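Local coordinates for protein putative invasin (Yersinia pseudotuberculosis IP 31758, PDB 5N40) that probably serves as a surface adhesin, with Ig-like domains forming a rod that carries a C-type lectin-like domain, at residues L125-K130 and V141-E146; D172-M177 and L184-T189; R201-A204 and D208-N211. The protein carries 1 engineered substitution. One frame throughout, in Å; residues are numbered along the deposited sequence. Where two conformers were deposited one is given.

In the fold
All three interactions belong to one bacterial Ig-like domain, a sandwich of two beta sheets. Interaction 1 packs a strand of one sheet against a strand of the other across the core. Interaction 2 again joins the two sheets, its centre about 8 Å from the centre of interaction 1. The two meet where Phe145 CD2 lies 3.6 Å from Phe174 CD1 in an edge-to-face pair of rings, and where Val127 N probably donates to Leu184 O at 2.8 Å. Interaction 3 is a hairpin in the sheet of strand 142-151, its centre about 7 Å from that of interaction 1 and linked to it by a probable hydrogen bond from Thr144 N to Ala203 O, 3.0 Å. Interactions 2 and 3 do not touch; their nearest atoms are about 7 Å apart.

Interaction 1: residues L125-K130 and V141-E146; sequences LTVIAK and VKMTFE
Phe145 of strand 142-151 reaches across the core of the Ig-like sandwich to Leu125 and Val127 on strand 123-131, which belongs to the facing sheet. The strand axes stay 10.1 Å apart with their directions 139° from one another, so side chains alone bridge the gap. From CB, the phenylalanine turns its CG away from its own carbonyl carbon (chi1 -64°), which sends the ring across the interior. CG and the two CD atoms stop short of the facing strand; CE1 and CZ make the contact. CE1 lies 3.8 Å from Leu125 CD2, and CZ lies 3.9 Å from Val127 CG2. Both methyls come in obliquely to the ring. Leu125 passes alongside the phenylalanine, the two side chains running in opposing senses, whereas Val127 and the phenylalanine extend toward each other from their two strands. The second branch of Val127, CG1, serves a different partner, touching Met143 CE at 3.8 Å in the conformer described here; the Met143 side chain kinks at its second and third torsions, which brings CE beside this methyl, with SD 4.0 Å from the same Val127 CG1. Ala202 of strand 197-204 packs on both Val127 and Phe145, and Leu184 on Met143. No hydrogen bond or other polar pair crosses between these two strands, and all four touching side chains are buried, so the sheets are joined here by dispersion and the exclusion of water.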
loop_
_atom_site.group_PDB
_atom_site.type_symbol
_atom_site.label_atom_id
_atom_site.label_comp_id
_atom_site.label_asym_id
_atom_site.label_seq_id
_atom_site.Cartn_x
_atom_site.Cartn_y
_atom_site.Cartn_z
ATOM N N LEU A 125 -5.691 4.848 1.492
ATOM C CA LEU A 125 -5.400 4.075 2.692
ATOM C C LEU A 125 -5.073 5.048 3.811
ATOM O O LEU A 125 -4.170 5.880 3.664
ATOM C CB LEU A 125 -4.235 3.109 2.446
ATOM C CG LEU A 125 -3.855 2.090 3.527
ATOM C CD1 LEU A 125 -3.071 0.956 2.892
ATOM C CD2 LEU A 125 -3.050 2.712 4.657
ATOM N N THR A 126 -5.812 4.954 4.917
ATOM C CA THR A 126 -5.615 5.818 6.076
ATOM C C THR A 126 -5.203 4.996 7.291
ATOM O O THR A 126 -5.882 4.031 7.657
ATOM C CB THR A 126 -6.889 6.606 6.395
ATOM O OG1 THR A 126 -7.240 7.430 5.276
ATOM C CG2 THR A 126 -6.696 7.475 7.626
ATOM N N VAL A 127 -4.097 5.393 7.913
ATOM C CA VAL A 127 -3.664 4.866 9.207
ATOM C C VAL A 127 -4.062 5.866 10.276
ATOM O O VAL A 127 -3.750 7.057 10.160
ATOM C CB VAL A 127 -2.140 4.626 9.238
ATOM C CG1 VAL A 127 -1.731 3.976 10.567
ATOM C CG2 VAL A 127 -1.682 3.791 8.055
ATOM N N ILE A 128 -4.732 5.390 11.324
ATOM C CA ILE A 128 -5.082 6.213 12.475
ATOM C C ILE A 128 -4.346 5.641 13.676
ATOM O O ILE A 128 -4.490 4.451 13.983
ATOM C CB ILE A 128 -6.594 6.237 12.744
ATOM C CG1 ILE A 128 -7.362 6.647 11.487
ATOM C CG2 ILE A 128 -6.899 7.172 13.928
ATOM C CD1 ILE A 128 -8.860 6.512 11.621
ATOM N N ALA A 129 -3.559 6.480 14.342
ATOM C CA ALA A 129 -2.789 6.081 15.516
ATOM C C ALA A 129 -3.377 6.750 16.750
ATOM O O ALA A 129 -3.628 7.964 16.752
ATOM C CB ALA A 129 -1.312 6.454 15.364
ATOM N N LYS A 130 -3.608 5.954 17.785
ATOM C CA LYS A 130 -4.020 6.449 19.085
ATOM C C LYS A 130 -3.095 5.868 20.139
ATOM O O LYS A 130 -2.618 4.735 20.011
ATOM C CB LYS A 130 -5.470 6.075 19.390
ATOM C CG LYS A 130 -6.455 6.668 18.384
ATOM C CD LYS A 130 -7.844 6.117 18.551
ATOM C CE LYS A 130 -8.801 6.738 17.542
ATOM N NZ LYS A 130 -10.147 6.131 17.666
ATOM N N VAL A 141 3.679 10.401 14.584
ATOM C CA VAL A 141 4.149 9.025 14.702
ATOM C C VAL A 141 4.704 8.576 13.354
ATOM O O VAL A 141 3.984 8.565 12.346
ATOM C CB VAL A 141 3.020 8.095 15.166
ATOM C CG1 VAL A 141 3.465 6.631 15.100
ATOM C CG2 VAL A 141 2.564 8.455 16.591
ATOM N N LYS A 142 5.976 8.187 13.340
ATOM C CA LYS A 142 6.616 7.727 12.115
ATOM C C LYS A 142 6.048 6.379 11.679
ATOM O O LYS A 142 5.885 5.467 12.491
ATOM C CB LYS A 142 8.125 7.619 12.328
ATOM C CG LYS A 142 8.820 8.964 12.509
ATOM C CD LYS A 142 10.332 8.765 12.649
ATOM C CE LYS A 142 11.074 10.086 12.754
ATOM N NZ LYS A 142 12.548 9.884 12.930
ATOM N N MET A 143 5.787 6.252 10.378
ATOM C CA MET A 143 5.097 5.097 9.818
ATOM C C MET A 143 5.874 4.538 8.635
ATOM O O MET A 143 6.476 5.292 7.863
ATOM C CB MET A 143 3.685 5.481 9.360
ATOM C CG MET A 143 2.677 4.338 9.406
ATOM S SD MET A 143 2.258 3.797 11.077
ATOM C CE MET A 143 1.595 5.301 11.787
ATOM N N THR A 144 5.849 3.210 8.491
ATOM C CA THR A 144 6.356 2.536 7.301
ATOM C C THR A 144 5.317 1.522 6.837
ATOM O O THR A 144 4.380 1.179 7.566
ATOM C CB THR A 144 7.690 1.820 7.542
ATOM O OG1 THR A 144 7.490 0.755 8.470
ATOM C CG2 THR A 144 8.751 2.782 8.067
ATOM N N PHE A 145 5.490 1.037 5.611
ATOM C CA PHE A 145 4.613 0.029 5.035
ATOM C C PHE A 145 5.429 -1.140 4.503
ATOM O O PHE A 145 6.520 -0.961 3.957
ATOM C CB PHE A 145 3.753 0.602 3.896
ATOM C CG PHE A 145 2.792 1.653 4.346
ATOM C CD1 PHE A 145 1.565 1.301 4.887
ATOM C CD2 PHE A 145 3.114 2.992 4.248
ATOM C CE1 PHE A 145 0.678 2.262 5.309
ATOM C CE2 PHE A 145 2.222 3.961 4.667
ATOM C CZ PHE A 145 1.004 3.589 5.207
ATOM N N GLU A 146 4.859 -2.336 4.632
ATOM C CA GLU A 146 5.513 -3.562 4.195
ATOM C C GLU A 146 4.492 -4.509 3.585
ATOM O O GLU A 146 3.448 -4.774 4.188
ATOM C CB GLU A 146 6.221 -4.244 5.373
ATOM C CG GLU A 146 7.090 -5.417 4.969
ATOM C CD GLU A 146 7.873 -5.995 6.131
ATOM O OE1 GLU A 146 7.511 -5.723 7.295
ATOM O OE2 GLU A 146 8.847 -6.727 5.873
#

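Interaction 2: residues D172-M177 and L184-T189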
loop_
_atom_site.group_PDB
_atom_site.type_symbol
_atom_site.label_atom_id
_atom_site.label_comp_id
_atom_site.label_asym_id
_atom_site.label_seq_id
_atom_site.Cartn_x
_atom_site.Cartn_y
_atom_site.Cartn_z
ATOM N N ASP A 172 8.308 0.167 -0.048
ATOM C CA ASP A 172 9.405 0.167 0.917
ATOM C C ASP A 172 10.222 1.450 0.895
ATOM O O ASP A 172 11.113 1.609 1.737
ATOM C CB ASP A 172 10.330 -1.041 0.701
ATOM C CG ASP A 172 10.835 -1.180 -0.734
ATOM O OD1 ASP A 172 10.715 -0.229 -1.545
ATOM O OD2 ASP A 172 11.367 -2.274 -1.035
ATOM N N ALA A 173 9.929 2.373 -0.017
ATOM C CA ALA A 173 10.558 3.684 -0.011
ATOM C C ALA A 173 9.773 4.708 0.793
ATOM O O ALA A 173 10.284 5.811 1.028
ATOM C CB ALA A 173 10.735 4.194 -1.448
ATOM N N PHE A 174 8.554 4.380 1.223
ATOM C CA PHE A 174 7.720 5.371 1.883
ATOM C C PHE A 174 8.233 5.684 3.288
ATOM O O PHE A 174 8.586 4.790 4.059
ATOM C CB PHE A 174 6.263 4.904 1.968
ATOM C CG PHE A 174 5.375 5.889 2.673
ATOM C CD1 PHE A 174 5.266 5.882 4.057
ATOM C CD2 PHE A 174 4.698 6.855 1.959
ATOM C CE1 PHE A 174 4.481 6.809 4.705
ATOM C CE2 PHE A 174 3.909 7.788 2.607
ATOM C CZ PHE A 174 3.802 7.762 3.981
ATOM N N THR A 175 8.271 6.973 3.609
ATOM C CA THR A 175 8.383 7.447 4.978
ATOM C C THR A 175 7.347 8.543 5.172
ATOM O O THR A 175 7.000 9.253 4.230
ATOM C CB THR A 175 9.786 7.989 5.306
ATOM O OG1 THR A 175 10.099 9.094 4.444
ATOM C CG2 THR A 175 10.827 6.903 5.133
ATOM N N GLY A 176 6.852 8.669 6.392
ATOM C CA GLY A 176 5.848 9.678 6.682
ATOM C C GLY A 176 5.428 9.585 8.130
ATOM O O GLY A 176 5.839 8.681 8.863
ATOM N N MET A 177 4.597 10.545 8.534
ATOM C CA MET A 177 4.159 10.679 9.917
ATOM C C MET A 177 2.664 10.931 9.975
ATOM O O MET A 177 2.088 11.517 9.061
ATOM C CB MET A 177 4.825 11.859 10.627
ATOM C CG MET A 177 6.234 11.660 11.071
ATOM S SD MET A 177 6.769 13.205 11.813
ATOM C CE MET A 177 8.481 12.810 12.167
ATOM N N LEU A 184 -2.634 9.301 8.863
ATOM C CA LEU A 184 -1.759 9.330 7.695
ATOM C C LEU A 184 -2.525 8.698 6.545
ATOM O O LEU A 184 -2.889 7.521 6.626
ATOM C CB LEU A 184 -0.457 8.569 7.960
ATOM C CG LEU A 184 0.426 8.263 6.747
ATOM C CD1 LEU A 184 0.895 9.545 6.092
ATOM C CD2 LEU A 184 1.610 7.391 7.145
ATOM N N THR A 185 -2.766 9.464 5.482
ATOM C CA THR A 185 -3.477 8.958 4.311
ATOM C C THR A 185 -2.542 8.959 3.109
ATOM O O THR A 185 -1.876 9.964 2.829
ATOM C CB THR A 185 -4.733 9.781 4.012
ATOM O OG1 THR A 185 -5.665 9.650 5.096
ATOM C CG2 THR A 185 -5.414 9.297 2.732
ATOM N N VAL A 186 -2.505 7.829 2.398
ATOM C CA VAL A 186 -1.623 7.653 1.254
ATOM C C VAL A 186 -2.418 7.063 0.096
ATOM O O VAL A 186 -3.487 6.472 0.275
ATOM C CB VAL A 186 -0.412 6.753 1.586
ATOM C CG1 VAL A 186 0.392 7.354 2.734
ATOM C CG2 VAL A 186 -0.857 5.337 1.930
ATOM N N SER A 187 -1.864 7.230 -1.101
ATOM C CA SER A 187 -2.463 6.743 -2.336
ATOM C C SER A 187 -1.745 5.474 -2.776
ATOM O O SER A 187 -0.525 5.488 -2.991
ATOM C CB SER A 187 -2.386 7.814 -3.420
ATOM O OG SER A 187 -3.036 7.379 -4.595
ATOM N N VAL A 188 -2.500 4.385 -2.915
ATOM C CA VAL A 188 -1.958 3.070 -3.243
ATOM C C VAL A 188 -2.363 2.707 -4.666
ATOM O O VAL A 188 -3.547 2.780 -5.014
ATOM C CB VAL A 188 -2.453 1.994 -2.264
ATOM C CG1 VAL A 188 -1.744 0.671 -2.532
ATOM C CG2 VAL A 188 -2.239 2.442 -0.827
ATOM N N THR A 189 -1.390 2.264 -5.466
ATOM C CA THR A 189 -1.622 1.829 -6.839
ATOM C C THR A 189 -0.833 0.552 -7.108
ATOM O O THR A 189 0.118 0.222 -6.398
ATOM C CB THR A 189 -1.218 2.899 -7.866
ATOM O OG1 THR A 189 0.147 3.278 -7.648
ATOM C CG2 THR A 189 -2.122 4.125 -7.776
#
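Met177 and Leu184 have the nearest CA atoms of the two segments, 6.5 Å apart, and no hydrogen bond joins the backbones. What bridges them is mainly the ring of Phe174, which two side chains of the strand meet at its outer end. Its CG stands opposite the backbone N (chi1 179°), and that extends the ring toward strand 183-189. Leu184 reaches out from its strand to meet it and brings CD2 to 3.8 Å from Phe174 CE1. Val186 crosses the ring at a slant; its CG1 sits 3.5 Å from Phe174 CE2, a snug fit, and also touches CZ. This is the flank of an Ig-like beta sandwich: the short, weakly bonded strand 176-177 ends one sheet beside strand 142-151, while strand 183-189 runs in the other sheet beside strand 123-131. Phe174, just before strand 176-177, reaches over to strand 183-189, and Ile166 adds a further apolar surface against both Phe174 and Val186. The other branch of Leu184, CD1, lies near the ring too and also rests 3.8 Å from Met177 O. Gly176 shares a backbone hydrogen bond with Met143 on the adjacent strand of its own sheet.

Interaction 3: residues R201-A204 and D208-N211. Engineered in segment 201-204: Ala203 (natural residue Lys).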
loop_
_atom_site.group_PDB
_atom_site.type_symbol
_atom_site.label_atom_id
_atom_site.label_comp_id
_atom_site.label_asym_id
_atom_site.label_seq_id
_atom_site.Cartn_x
_atom_site.Cartn_y
_atom_site.Cartn_z
ATOM N N ARG A 201 1.211 -4.082 5.573
ATOM C CA ARG A 201 1.314 -3.886 7.018
ATOM C C ARG A 201 1.844 -2.487 7.310
ATOM O O ARG A 201 2.928 -2.112 6.849
ATOM C CB ARG A 201 2.214 -4.934 7.663
ATOM C CG ARG A 201 2.268 -4.811 9.176
ATOM C CD ARG A 201 2.780 -6.085 9.786
ATOM N NE ARG A 201 4.193 -6.296 9.504
ATOM C CZ ARG A 201 4.878 -7.348 9.934
ATOM N NH1 ARG A 201 4.269 -8.283 10.646
ATOM N NH2 ARG A 201 6.164 -7.470 9.644
ATOM N N ALA A 202 1.068 -1.718 8.061
ATOM C CA ALA A 202 1.511 -0.438 8.587
ATOM C C ALA A 202 2.207 -0.671 9.920
ATOM O O ALA A 202 1.655 -1.336 10.797
ATOM C CB ALA A 202 0.320 0.502 8.763
ATOM N N ALA A 203 3.421 -0.142 10.061
ATOM C CA ALA A 203 4.195 -0.252 11.291
ATOM C C ALA A 203 4.571 1.132 11.804
ATOM O O ALA A 203 5.204 1.918 11.090
ATOM C CB ALA A 203 5.460 -1.081 11.073
ATOM N N ALA A 204 4.207 1.416 13.051
ATOM C CA ALA A 204 4.663 2.628 13.709
ATOM C C ALA A 204 6.076 2.412 14.246
ATOM O O ALA A 204 6.542 1.281 14.386
ATOM C CB ALA A 204 3.711 3.015 14.842
ATOM N N ASP A 208 4.337 -1.202 16.935
ATOM C CA ASP A 208 2.921 -1.505 16.807
ATOM C C ASP A 208 2.531 -1.516 15.334
ATOM O O ASP A 208 3.011 -0.693 14.549
ATOM C CB ASP A 208 2.108 -0.477 17.584
ATOM C CG ASP A 208 2.354 -0.564 19.082
ATOM O OD1 ASP A 208 2.006 -1.616 19.656
ATOM O OD2 ASP A 208 2.928 0.391 19.667
ATOM N N MET A 209 1.690 -2.478 14.951
ATOM C CA MET A 209 1.395 -2.730 13.545
ATOM C C MET A 209 -0.072 -3.092 13.360
ATOM O O MET A 209 -0.763 -3.499 14.296
ATOM C CB MET A 209 2.252 -3.871 12.984
ATOM C CG MET A 209 3.734 -3.751 13.273
ATOM S SD MET A 209 4.635 -5.243 12.831
ATOM C CE MET A 209 3.893 -6.476 13.876
ATOM N N GLU A 210 -0.529 -2.968 12.116
ATOM C CA GLU A 210 -1.856 -3.420 11.719
ATOM C C GLU A 210 -1.825 -3.655 10.215
ATOM O O GLU A 210 -1.085 -2.979 9.498
ATOM C CB GLU A 210 -2.940 -2.400 12.094
ATOM C CG GLU A 210 -4.355 -2.847 11.769
ATOM C CD GLU A 210 -4.699 -4.177 12.404
ATOM O OE1 GLU A 210 -4.376 -5.233 11.814
ATOM O OE2 GLU A 210 -5.270 -4.165 13.517
ATOM N N ASN A 211 -2.626 -4.625 9.755
ATOM C CA ASN A 211 -2.662 -5.058 8.361
ATOM C C ASN A 211 -3.956 -4.636 7.678
ATOM O O ASN A 211 -5.004 -4.506 8.316
ATOM C CB ASN A 211 -2.565 -6.585 8.236
ATOM C CG ASN A 211 -1.239 -7.137 8.699
ATOM O OD1 ASN A 211 -0.218 -6.467 8.637
ATOM N ND2 ASN A 211 -1.249 -8.387 9.147
#
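Ala202 and Glu210 form the hydrogen-bonded pair of a beta hairpin made by strands 197-204 and 209-217, neighbours in one sheet of the Ig-like sandwich. Ala202 N donates to Glu210 O at 2.9 Å, and Glu210 N returns a bond to Ala202 O at 3.0 Å. Nearer the turn, Ala204 N bonds to Asp208 O at 2.8 Å with an N-H...O angle of 161°. Arg201, Met209, Asn211 and the engineered Ala203 share one face of the sheet. There Met209, bent at chi3, lays SD over one face of the Arg201 guanidinium, 3.4 Å above the plane and displaced toward its rim. Asn211 runs alongside the arginine; its OD1 lies against the aliphatic stem, 3.0 Å from both Arg201 CB and Arg201 CG, with the amide and guanidinium planes 26° apart. A salt bridge from Arg201 NH2 to Glu146 on the adjacent strand holds the far end of the arginine. Beyond the pairing, Asp208 OD2 takes hydrogen bonds from both Ser206 OG and Val106 N, while OD1 makes a salt bridge with Lys132. On the face of Ala202, Glu210 bends along its own strand, and the anti lone pair of Glu210 OE1 accepts from Asn211 N at 2.8 Å.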